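Local coordinates for 5'-tyrosyl-DNA phosphodiesterase (Caenorhabditis elegans, PDB 4FVA), which is an enzyme of the endonuclease/exonuclease/phosphatase family, with a DNase I-like fold and a site that holds a magnesium ion, at residues W19-L24 with Q51-R56; T125-T130 with G164-R169; M213-L218 with S245-I250. One frame throughout, in Å; residues are numbered along the deposited sequence.

Interaction 1: W19-L24 with Q51-R56; sequences WNIDGL and QEVVDR. With MG (magnesium ion), chain F.
Asn20 has its CG anti to the backbone N (chi1 175°), and the Glu52 chain, extended beyond CG, carries its carboxylate to that amide, the two planes 74° apart. Asn20 ND2 donates to Glu52 OE2 at 3.1 Å in an almost straight bond, although the place of OE2 is less sure; ND2 also donates to Asp165. The other carboxylate oxygen serves the metal: Glu52 OE1 lies 2.6 Å from the magnesium ion and Asp22 OD1 2.4 Å, with two waters and malonate oxygen O7 as further ligands. Asn20 OD1 accepts from Asp22 N at 2.9 Å, an Asx turn that shapes the chain where the metal-binding aspartate leaves the strand. Backbone bonds between the parallel strands run from Gln51 N to Trp19 O and from Ile21 N to Gln51 O. Gly23 N donates a bent hydrogen bond to Glu52 O at 2.9 Å; a CB there would run into that oxygen and Val54 CG1, which packs on Gly23 O. Leu24 CG lies 3.5 Å from Glu52 OE1, an apolar neighbour of the metal-bound oxygen. Two carboxylates at the ends of adjacent parallel strands of a beta-alpha-beta unit thus supply protein ligands for magnesium in this DNase I-like fold.

Interaction 2: T125-T130 with G164-R169; sequences THLEST and GDLNLR. With MLI (malonate ion), chain G.
Thr125 and His126 run parallel to Gly164 and Asp165, joined by a bond of 2.9 Å from Leu127 N to Asp165 O and a weak one from Asp165 N to Thr125 O. Gly164 takes backbone angles suited to glycine and lies close against that Thr125 carbonyl. Asn167 spends both hydrogens of its amide nitrogen: ND2 donates to Leu127 O at 3.0 Å, almost in the amide plane, and to malonate O8 at 3.0 Å. That malonate oxygen is gripped by three donors, since His126 NE2 reaches O8 at 2.9 Å near the plane of its ring and Ser129 OG at a short 2.5 Å; the malonate probably comes from the crystallisation liquor. His126, with CG anti to the backbone N (chi1 -178°), lies alongside Asp165, ring and carboxylate planes 20° apart, while Asp165 OD2 takes its hydrogen bond from Asn20. On the side away from the malonate, Thr125 CG2 presses on Leu166 CD2 at 3.4 Å, a tight fit, and Leu127 CD1 lies beside Leu166 CB. Farther along, Arg169 NH2 folds back to Asn167 O at 3.2 Å, and a water takes the Thr130 N-H and makes a weak bond to Asn167 OD1. Gly164 to Asn167 spell the GDxN motif of the endonuclease/exonuclease/phosphatase family, here lining an anion-holding pocket beside the metal site.

Interaction 3: M213-L218 with S245-I250; sequences MRFDRL and SDHWAI
Asp216 OD2 is held by two donors, His247 ND1 at 2.7 Å and the hydroxyl of Thr196. The histidine bond is nearly straight (166°), lies in the plane of the imidazole and uses the syn lone pair of OD2. The carboxylate stands almost upright to the ring, their planes 79° apart. Two donors on OD2 hold the carboxylate, and the straight in-plane bond at ND1 fixes how the imidazole is turned. His247 CE1 comes to the edge of the Phe215 ring, 4.2 Å from CD2, and Trp197 meets both rings. The chain before the histidine is set by an ST turn, Ser245 OG accepting from His247 N at 3.0 Å. Ser245, Asp246 and His247 form the Ser-Asp-His sequence found in this family, and the His247 side chain comes within about 4 Å of the malonate at the nearest atoms; Asp216 stands behind it as a second-shell partner. Deeper in, the facing strands of the two sheets meet through apolar groups. Ile250 has CG1 between the backbone N and the carbonyl carbon (chi1 61°), which sends CD1 against the backbone of the opposite strand, 3.7 Å from Arg217 C, and against Leu218 CG at 3.8 Å. Arg217, pointing away from the contact, gives NE to Arg214 O; Met213 CB covers one face of the Phe215 ring.

Overall arrangement
The three interactions follow one another along the chain, each closing before the next opens, yet their centres lie only about 10 to 14 Å apart. Interaction 1 belongs to the sheet that contains strands 13-20, 47-53 and 249-255, interaction 2 to the sheet with strands 118-126, 159-163 and 212-221, and interaction 3 spans the two sheets. Direct bonds tie them together: Asn20 to Asp165 between interactions 1 and 2, Trp19 to His247 between 1 and 3, and backbone bonds of Leu166 and Gly164 to strand 212-221 between 2 and 3. Strand ends and loops from both sheets thereby converge on one pocket, where the magnesium ion and the malonate are bound.

Interaction 1: W19-L24 with Q51-R56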
loop_
_atom_site.group_PDB
_atom_site.type_symbol
_atom_site.label_atom_id
_atom_site.label_comp_id
_atom_site.label_asym_id
_atom_site.label_seq_id
_atom_site.Cartn_x
_atom_site.Cartn_y
_atom_site.Cartn_z
ATOM N N TRP A 19 -2.470 2.449 -1.834
ATOM C CA TRP A 19 -3.682 2.548 -2.642
ATOM C C TRP A 19 -3.693 1.567 -3.799
ATOM O O TRP A 19 -2.786 1.566 -4.640
ATOM C CB TRP A 19 -3.808 3.970 -3.196
ATOM C CG TRP A 19 -5.202 4.418 -3.509
ATOM C CD1 TRP A 19 -6.360 3.668 -3.454
ATOM C CD2 TRP A 19 -5.597 5.736 -3.917
ATOM N NE1 TRP A 19 -7.435 4.446 -3.801
ATOM C CE2 TRP A 19 -7.001 5.719 -4.083
ATOM C CE3 TRP A 19 -4.901 6.931 -4.148
ATOM C CZ2 TRP A 19 -7.725 6.859 -4.461
ATOM C CZ3 TRP A 19 -5.618 8.063 -4.530
ATOM C CH2 TRP A 19 -7.023 8.015 -4.684
ATOM N N ASN A 20 -4.724 0.730 -3.835
ATOM C CA ASN A 20 -4.984 -0.070 -5.020
ATOM C C ASN A 20 -5.774 0.825 -5.950
ATOM O O ASN A 20 -6.914 1.190 -5.635
ATOM C CB ASN A 20 -5.749 -1.346 -4.661
ATOM C CG ASN A 20 -6.141 -2.155 -5.881
ATOM O OD1 ASN A 20 -6.420 -1.594 -6.941
ATOM N ND2 ASN A 20 -6.152 -3.482 -5.740
ATOM N N ILE A 21 -5.167 1.205 -7.073
ATOM C CA ILE A 21 -5.783 2.223 -7.927
ATOM C C ILE A 21 -6.663 1.658 -9.059
ATOM O O ILE A 21 -7.132 2.396 -9.941
ATOM C CB ILE A 21 -4.747 3.231 -8.465
ATOM C CG1 ILE A 21 -3.732 2.560 -9.381
ATOM C CG2 ILE A 21 -4.055 3.988 -7.269
ATOM C CD1 ILE A 21 -2.717 3.520 -9.963
ATOM N N ASP A 22 -6.905 0.351 -9.017
ATOM C CA ASP A 22 -7.900 -0.236 -9.911
ATOM C C ASP A 22 -7.569 0.075 -11.366
ATOM O O ASP A 22 -8.454 0.438 -12.148
ATOM C CB ASP A 22 -9.281 0.319 -9.551
ATOM C CG ASP A 22 -10.433 -0.524 -10.085
ATOM O OD1 ASP A 22 -10.191 -1.662 -10.527
ATOM O OD2 ASP A 22 -11.590 -0.035 -10.045
ATOM N N GLY A 23 -6.301 -0.083 -11.732
ATOM C CA GLY A 23 -5.891 0.109 -13.117
ATOM C C GLY A 23 -6.488 -0.907 -14.087
ATOM O O GLY A 23 -6.524 -0.675 -15.304
ATOM N N LEU A 24 -6.956 -2.039 -13.565
ATOM C CA LEU A 24 -7.541 -3.063 -14.438
ATOM C C LEU A 24 -8.924 -2.674 -14.928
ATOM O O LEU A 24 -9.472 -3.305 -15.841
ATOM C CB LEU A 24 -7.619 -4.412 -13.723
ATOM C CG LEU A 24 -6.293 -5.100 -13.442
ATOM C CD1 LEU A 24 -6.545 -6.403 -12.680
ATOM C CD2 LEU A 24 -5.553 -5.355 -14.778
ATOM N N GLN A 51 -0.849 -0.332 -5.930
ATOM C CA GLN A 51 -1.080 -1.653 -6.498
ATOM C C GLN A 51 -2.049 -1.557 -7.682
ATOM O O GLN A 51 -2.806 -0.583 -7.801
ATOM C CB GLN A 51 -1.623 -2.624 -5.437
ATOM C CG GLN A 51 -0.837 -2.660 -4.139
ATOM C CD GLN A 51 -1.269 -1.600 -3.140
ATOM O OE1 GLN A 51 -2.455 -1.253 -3.061
ATOM N NE2 GLN A 51 -0.299 -1.078 -2.361
ATOM N N GLU A 52 -2.050 -2.581 -8.534
ATOM C CA GLU A 52 -2.848 -2.578 -9.761
ATOM C C GLU A 52 -2.593 -1.342 -10.612
ATOM O O GLU A 52 -3.526 -0.715 -11.110
ATOM C CB GLU A 52 -4.350 -2.726 -9.468
ATOM C CG GLU A 52 -4.779 -4.175 -9.352
ATOM C CD GLU A 52 -6.270 -4.355 -9.345
ATOM O OE1 GLU A 52 -6.958 -3.830 -10.264
ATOM O OE2 GLU A 52 -6.751 -5.011 -8.394
ATOM N N VAL A 53 -1.322 -1.005 -10.778
ATOM C CA VAL A 53 -0.898 0.023 -11.717
ATOM C C VAL A 53 -0.826 -0.657 -13.082
ATOM O O VAL A 53 -0.367 -1.798 -13.164
ATOM C CB VAL A 53 0.476 0.565 -11.336
ATOM C CG1 VAL A 53 0.874 1.712 -12.258
ATOM C CG2 VAL A 53 0.471 1.018 -9.863
ATOM N N VAL A 54 -1.268 0.033 -14.137
ATOM C CA VAL A 54 -1.183 -0.473 -15.516
ATOM C C VAL A 54 -0.439 0.500 -16.428
ATOM O O VAL A 54 -0.294 1.677 -16.102
ATOM C CB VAL A 54 -2.587 -0.779 -16.103
ATOM C CG1 VAL A 54 -3.306 -1.843 -15.275
ATOM C CG2 VAL A 54 -3.431 0.506 -16.181
ATOM N N ASP A 55 0.056 0.005 -17.559
ATOM C CA ASP A 55 0.808 0.853 -18.488
ATOM C C ASP A 55 -0.083 1.913 -19.115
ATOM O O ASP A 55 0.331 3.053 -19.327
ATOM C CB ASP A 55 1.461 0.009 -19.581
ATOM C CG ASP A 55 2.568 -0.880 -19.053
ATOM O OD1 ASP A 55 3.199 -0.535 -18.029
ATOM O OD2 ASP A 55 2.777 -1.958 -19.643
ATOM N N ARG A 56 -1.310 1.519 -19.426
ATOM C CA ARG A 56 -2.244 2.410 -20.104
ATOM C C ARG A 56 -2.644 3.605 -19.247
ATOM O O ARG A 56 -3.115 3.447 -18.110
ATOM C CB ARG A 56 -3.489 1.635 -20.533
ATOM C CG ARG A 56 -4.576 2.496 -21.170
ATOM C CD ARG A 56 -5.807 1.650 -21.474
ATOM N NE ARG A 56 -7.022 2.464 -21.497
ATOM C CZ ARG A 56 -8.214 2.021 -21.110
ATOM N NH1 ARG A 56 -8.348 0.772 -20.681
ATOM N NH2 ARG A 56 -9.266 2.826 -21.146
HETATM MG MG MG F . -9.493 -3.828 -9.878
HETATM O O HOH W 1 -9.112 -2.562 -7.754
HETATM O O HOH W 2 -10.833 -4.802 -11.821
#

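Interaction 2: T125-T130 with G164-R169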
loop_
_atom_site.group_PDB
_atom_site.type_symbol
_atom_site.label_atom_id
_atom_site.label_comp_id
_atom_site.label_asym_id
_atom_site.label_seq_id
_atom_site.Cartn_x
_atom_site.Cartn_y
_atom_site.Cartn_z
ATOM N N THR A 125 3.063 -5.090 -1.440
ATOM C CA THR A 125 2.570 -6.279 -2.109
ATOM C C THR A 125 1.097 -6.174 -2.429
ATOM O O THR A 125 0.387 -5.343 -1.881
ATOM C CB THR A 125 2.824 -7.572 -1.291
ATOM O OG1 THR A 125 2.581 -8.720 -2.119
ATOM C CG2 THR A 125 1.896 -7.620 -0.067
ATOM N N HIS A 126 0.661 -7.023 -3.345
ATOM C CA HIS A 126 -0.744 -7.174 -3.672
ATOM C C HIS A 126 -1.016 -8.672 -3.595
ATOM O O HIS A 126 -0.765 -9.384 -4.565
ATOM C CB HIS A 126 -0.993 -6.665 -5.094
ATOM C CG HIS A 126 -2.426 -6.735 -5.530
ATOM N ND1 HIS A 126 -2.818 -6.476 -6.824
ATOM C CD2 HIS A 126 -3.554 -7.055 -4.845
ATOM C CE1 HIS A 126 -4.132 -6.624 -6.922
ATOM N NE2 HIS A 126 -4.601 -6.971 -5.738
ATOM N N LEU A 127 -1.510 -9.159 -2.455
ATOM C CA LEU A 127 -1.619 -10.612 -2.265
ATOM C C LEU A 127 -2.719 -11.251 -3.118
ATOM O O LEU A 127 -3.663 -10.572 -3.539
ATOM C CB LEU A 127 -1.813 -10.959 -0.784
ATOM C CG LEU A 127 -0.677 -10.483 0.132
ATOM C CD1 LEU A 127 -0.847 -11.046 1.554
ATOM C CD2 LEU A 127 0.684 -10.843 -0.467
ATOM N N GLU A 128 -2.598 -12.558 -3.369
ATOM C CA GLU A 128 -3.524 -13.259 -4.256
ATOM C C GLU A 128 -4.983 -12.886 -3.989
ATOM O O GLU A 128 -5.420 -12.764 -2.840
ATOM C CB GLU A 128 -3.326 -14.781 -4.163
ATOM C CG GLU A 128 -3.552 -15.539 -5.481
ATOM C CD GLU A 128 -2.374 -15.443 -6.446
ATOM O OE1 GLU A 128 -1.355 -14.782 -6.119
ATOM O OE2 GLU A 128 -2.454 -16.044 -7.538
ATOM N N SER A 129 -5.728 -12.679 -5.069
ATOM C CA SER A 129 -7.100 -12.170 -5.008
ATOM C C SER A 129 -8.146 -13.300 -4.914
ATOM O O SER A 129 -7.904 -14.425 -5.381
ATOM C CB SER A 129 -7.376 -11.306 -6.245
ATOM O OG SER A 129 -6.368 -10.315 -6.444
ATOM N N THR A 130 -9.298 -12.965 -4.329
ATOM C CA THR A 130 -10.517 -13.796 -4.218
ATOM C C THR A 130 -10.506 -14.845 -3.117
ATOM O O THR A 130 -9.460 -15.343 -2.710
ATOM C CB THR A 130 -10.941 -14.487 -5.536
ATOM O OG1 THR A 130 -10.240 -15.734 -5.680
ATOM C CG2 THR A 130 -10.682 -13.578 -6.735
ATOM N N GLY A 164 0.077 -3.005 1.752
ATOM C CA GLY A 164 -0.468 -2.914 0.418
ATOM C C GLY A 164 -1.881 -3.441 0.437
ATOM O O GLY A 164 -2.583 -3.379 1.460
ATOM N N ASP A 165 -2.302 -3.987 -0.695
ATOM C CA ASP A 165 -3.590 -4.647 -0.774
ATOM C C ASP A 165 -3.370 -6.099 -0.419
ATOM O O ASP A 165 -2.886 -6.867 -1.245
ATOM C CB ASP A 165 -4.180 -4.533 -2.176
ATOM C CG ASP A 165 -5.557 -5.182 -2.284
ATOM O OD1 ASP A 165 -5.995 -5.827 -1.303
ATOM O OD2 ASP A 165 -6.191 -5.062 -3.354
ATOM N N LEU A 166 -3.659 -6.466 0.827
ATOM C CA LEU A 166 -3.392 -7.834 1.283
ATOM C C LEU A 166 -4.592 -8.781 1.070
ATOM O O LEU A 166 -4.477 -9.995 1.289
ATOM C CB LEU A 166 -2.934 -7.845 2.747
ATOM C CG LEU A 166 -1.826 -6.849 3.109
ATOM C CD1 LEU A 166 -1.334 -7.060 4.541
ATOM C CD2 LEU A 166 -0.664 -6.985 2.117
ATOM N N ASN A 167 -5.735 -8.235 0.657
ATOM C CA ASN A 167 -6.900 -9.069 0.342
ATOM C C ASN A 167 -7.316 -9.997 1.475
ATOM O O ASN A 167 -7.858 -11.084 1.230
ATOM C CB ASN A 167 -6.661 -9.880 -0.932
ATOM C CG ASN A 167 -7.076 -9.125 -2.181
ATOM O OD1 ASN A 167 -8.158 -8.539 -2.225
ATOM N ND2 ASN A 167 -6.205 -9.110 -3.187
ATOM N N LEU A 168 -7.072 -9.558 2.706
ATOM C CA LEU A 168 -7.254 -10.403 3.885
ATOM C C LEU A 168 -8.667 -10.379 4.444
ATOM O O LEU A 168 -9.341 -9.342 4.429
ATOM C CB LEU A 168 -6.280 -9.996 5.007
ATOM C CG LEU A 168 -4.787 -10.340 4.889
ATOM C CD1 LEU A 168 -3.956 -9.699 6.026
ATOM C CD2 LEU A 168 -4.556 -11.852 4.830
ATOM N N ARG A 169 -9.117 -11.540 4.910
ATOM C CA ARG A 169 -10.174 -11.598 5.912
ATOM C C ARG A 169 -9.410 -11.787 7.231
ATOM O O ARG A 169 -8.374 -12.454 7.244
ATOM C CB ARG A 169 -11.108 -12.771 5.627
ATOM C CG ARG A 169 -10.932 -13.393 4.230
ATOM C CD ARG A 169 -11.662 -12.623 3.129
ATOM N NE ARG A 169 -10.820 -12.388 1.953
ATOM C CZ ARG A 169 -11.273 -12.311 0.700
ATOM N NH1 ARG A 169 -12.567 -12.465 0.446
ATOM N NH2 ARG A 169 -10.428 -12.087 -0.309
HETATM C C1 MLI G . -8.040 -7.576 -8.007
HETATM C C2 MLI G . -9.184 -6.907 -8.682
HETATM C C3 MLI G . -7.945 -7.251 -6.557
HETATM O O6 MLI G . -10.307 -7.474 -8.757
HETATM O O7 MLI G . -9.012 -5.779 -9.214
HETATM O O8 MLI G . -7.296 -8.046 -5.819
HETATM O O9 MLI G . -8.483 -6.203 -6.095
HETATM O O HOH W 3 -9.962 -10.577 -2.840
#

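Interaction 3: M213-L218 with S245-I250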
loop_
_atom_site.group_PDB
_atom_site.type_symbol
_atom_site.label_atom_id
_atom_site.label_comp_id
_atom_site.label_asym_id
_atom_site.label_seq_id
_atom_site.Cartn_x
_atom_site.Cartn_y
_atom_site.Cartn_z
ATOM N N MET A 213 -14.667 -4.894 3.530
ATOM C CA MET A 213 -13.453 -5.583 3.953
ATOM C C MET A 213 -12.327 -4.613 4.263
ATOM O O MET A 213 -12.276 -3.503 3.730
ATOM C CB MET A 213 -13.002 -6.590 2.888
ATOM C CG MET A 213 -14.085 -7.588 2.501
ATOM S SD MET A 213 -14.463 -8.674 3.895
ATOM C CE MET A 213 -12.966 -9.649 4.004
ATOM N N ARG A 214 -11.438 -5.030 5.159
ATOM C CA ARG A 214 -10.235 -4.275 5.433
ATOM C C ARG A 214 -9.084 -4.947 4.714
ATOM O O ARG A 214 -8.191 -5.521 5.344
ATOM C CB ARG A 214 -9.982 -4.190 6.936
ATOM C CG ARG A 214 -8.846 -3.255 7.299
ATOM C CD ARG A 214 -8.920 -2.828 8.762
ATOM N NE ARG A 214 -8.471 -3.870 9.685
ATOM C CZ ARG A 214 -7.204 -4.041 10.055
ATOM N NH1 ARG A 214 -6.250 -3.253 9.557
ATOM N NH2 ARG A 214 -6.884 -5.004 10.912
ATOM N N PHE A 215 -9.117 -4.845 3.391
ATOM C CA PHE A 215 -8.169 -5.505 2.507
ATOM C C PHE A 215 -6.809 -4.821 2.548
ATOM O O PHE A 215 -5.775 -5.460 2.401
ATOM C CB PHE A 215 -8.695 -5.476 1.066
ATOM C CG PHE A 215 -9.765 -6.510 0.762
ATOM C CD1 PHE A 215 -9.871 -7.674 1.510
ATOM C CD2 PHE A 215 -10.652 -6.314 -0.304
ATOM C CE1 PHE A 215 -10.849 -8.625 1.206
ATOM C CE2 PHE A 215 -11.633 -7.260 -0.615
ATOM C CZ PHE A 215 -11.729 -8.414 0.144
ATOM N N ASP A 216 -6.825 -3.506 2.714
ATOM C CA ASP A 216 -5.612 -2.721 2.629
ATOM C C ASP A 216 -5.074 -2.425 4.022
ATOM O O ASP A 216 -5.782 -1.880 4.864
ATOM C CB ASP A 216 -5.911 -1.443 1.850
ATOM C CG ASP A 216 -6.562 -1.738 0.510
ATOM O OD1 ASP A 216 -5.811 -2.053 -0.428
ATOM O OD2 ASP A 216 -7.815 -1.690 0.393
ATOM N N ARG A 217 -3.825 -2.802 4.270
ATOM C CA ARG A 217 -3.265 -2.662 5.611
ATOM C C ARG A 217 -1.807 -2.248 5.570
ATOM O O ARG A 217 -1.109 -2.468 4.577
ATOM C CB ARG A 217 -3.390 -3.974 6.396
ATOM C CG ARG A 217 -4.813 -4.541 6.448
ATOM C CD ARG A 217 -4.907 -5.749 7.372
ATOM N NE ARG A 217 -6.221 -6.401 7.276
ATOM C CZ ARG A 217 -6.649 -7.356 8.098
ATOM N NH1 ARG A 217 -5.875 -7.784 9.090
ATOM N NH2 ARG A 217 -7.852 -7.885 7.931
ATOM N N LEU A 218 -1.356 -1.654 6.668
ATOM C CA LEU A 218 0.037 -1.277 6.831
ATOM C C LEU A 218 0.518 -1.762 8.187
ATOM O O LEU A 218 -0.099 -1.468 9.213
ATOM C CB LEU A 218 0.186 0.246 6.749
ATOM C CG LEU A 218 0.382 0.764 5.325
ATOM C CD1 LEU A 218 0.265 2.294 5.268
ATOM C CD2 LEU A 218 1.741 0.280 4.779
ATOM N N SER A 245 -10.903 4.944 -7.444
ATOM C CA SER A 245 -10.692 3.503 -7.367
ATOM C C SER A 245 -11.845 2.856 -6.623
ATOM O O SER A 245 -12.569 3.538 -5.912
ATOM C CB SER A 245 -9.375 3.211 -6.634
ATOM O OG SER A 245 -9.210 1.821 -6.407
ATOM N N ASP A 246 -11.997 1.543 -6.756
ATOM C CA ASP A 246 -12.975 0.824 -5.945
ATOM C C ASP A 246 -12.459 0.613 -4.520
ATOM O O ASP A 246 -13.205 0.125 -3.660
ATOM C CB ASP A 246 -13.395 -0.506 -6.591
ATOM C CG ASP A 246 -12.251 -1.488 -6.706
ATOM O OD1 ASP A 246 -11.099 -1.062 -6.958
ATOM O OD2 ASP A 246 -12.503 -2.700 -6.538
ATOM N N HIS A 247 -11.182 0.944 -4.290
ATOM C CA HIS A 247 -10.590 0.978 -2.935
ATOM C C HIS A 247 -10.405 2.419 -2.421
ATOM O O HIS A 247 -10.086 3.319 -3.195
ATOM C CB HIS A 247 -9.197 0.322 -2.901
ATOM C CG HIS A 247 -9.200 -1.161 -3.112
ATOM N ND1 HIS A 247 -8.841 -2.052 -2.122
ATOM C CD2 HIS A 247 -9.472 -1.909 -4.210
ATOM C CE1 HIS A 247 -8.920 -3.286 -2.590
ATOM N NE2 HIS A 247 -9.300 -3.226 -3.855
ATOM N N TRP A 248 -10.566 2.620 -1.114
ATOM C CA TRP A 248 -10.113 3.854 -0.489
ATOM C C TRP A 248 -8.605 3.740 -0.299
ATOM O O TRP A 248 -8.077 2.634 -0.171
ATOM C CB TRP A 248 -10.762 4.068 0.880
ATOM C CG TRP A 248 -12.268 3.981 0.914
ATOM C CD1 TRP A 248 -13.039 3.425 1.904
ATOM C CD2 TRP A 248 -13.183 4.467 -0.078
ATOM N NE1 TRP A 248 -14.373 3.548 1.590
ATOM C CE2 TRP A 248 -14.489 4.182 0.382
ATOM C CE3 TRP A 248 -13.024 5.123 -1.302
ATOM C CZ2 TRP A 248 -15.630 4.519 -0.354
ATOM C CZ3 TRP A 248 -14.166 5.461 -2.033
ATOM C CH2 TRP A 248 -15.444 5.156 -1.556
ATOM N N ALA A 249 -7.904 4.864 -0.266
ATOM C CA ALA A 249 -6.486 4.818 0.071
ATOM C C ALA A 249 -6.338 4.815 1.590
ATOM O O ALA A 249 -7.177 5.374 2.292
ATOM C CB ALA A 249 -5.747 6.015 -0.539
ATOM N N ILE A 250 -5.300 4.168 2.102
ATOM C CA ILE A 250 -4.979 4.308 3.510
ATOM C C ILE A 250 -3.790 5.248 3.644
ATOM O O ILE A 250 -2.923 5.296 2.771
ATOM C CB ILE A 250 -4.737 2.959 4.243
ATOM C CG1 ILE A 250 -3.563 2.188 3.648
ATOM C CG2 ILE A 250 -6.011 2.096 4.219
ATOM C CD1 ILE A 250 -3.285 0.886 4.401
#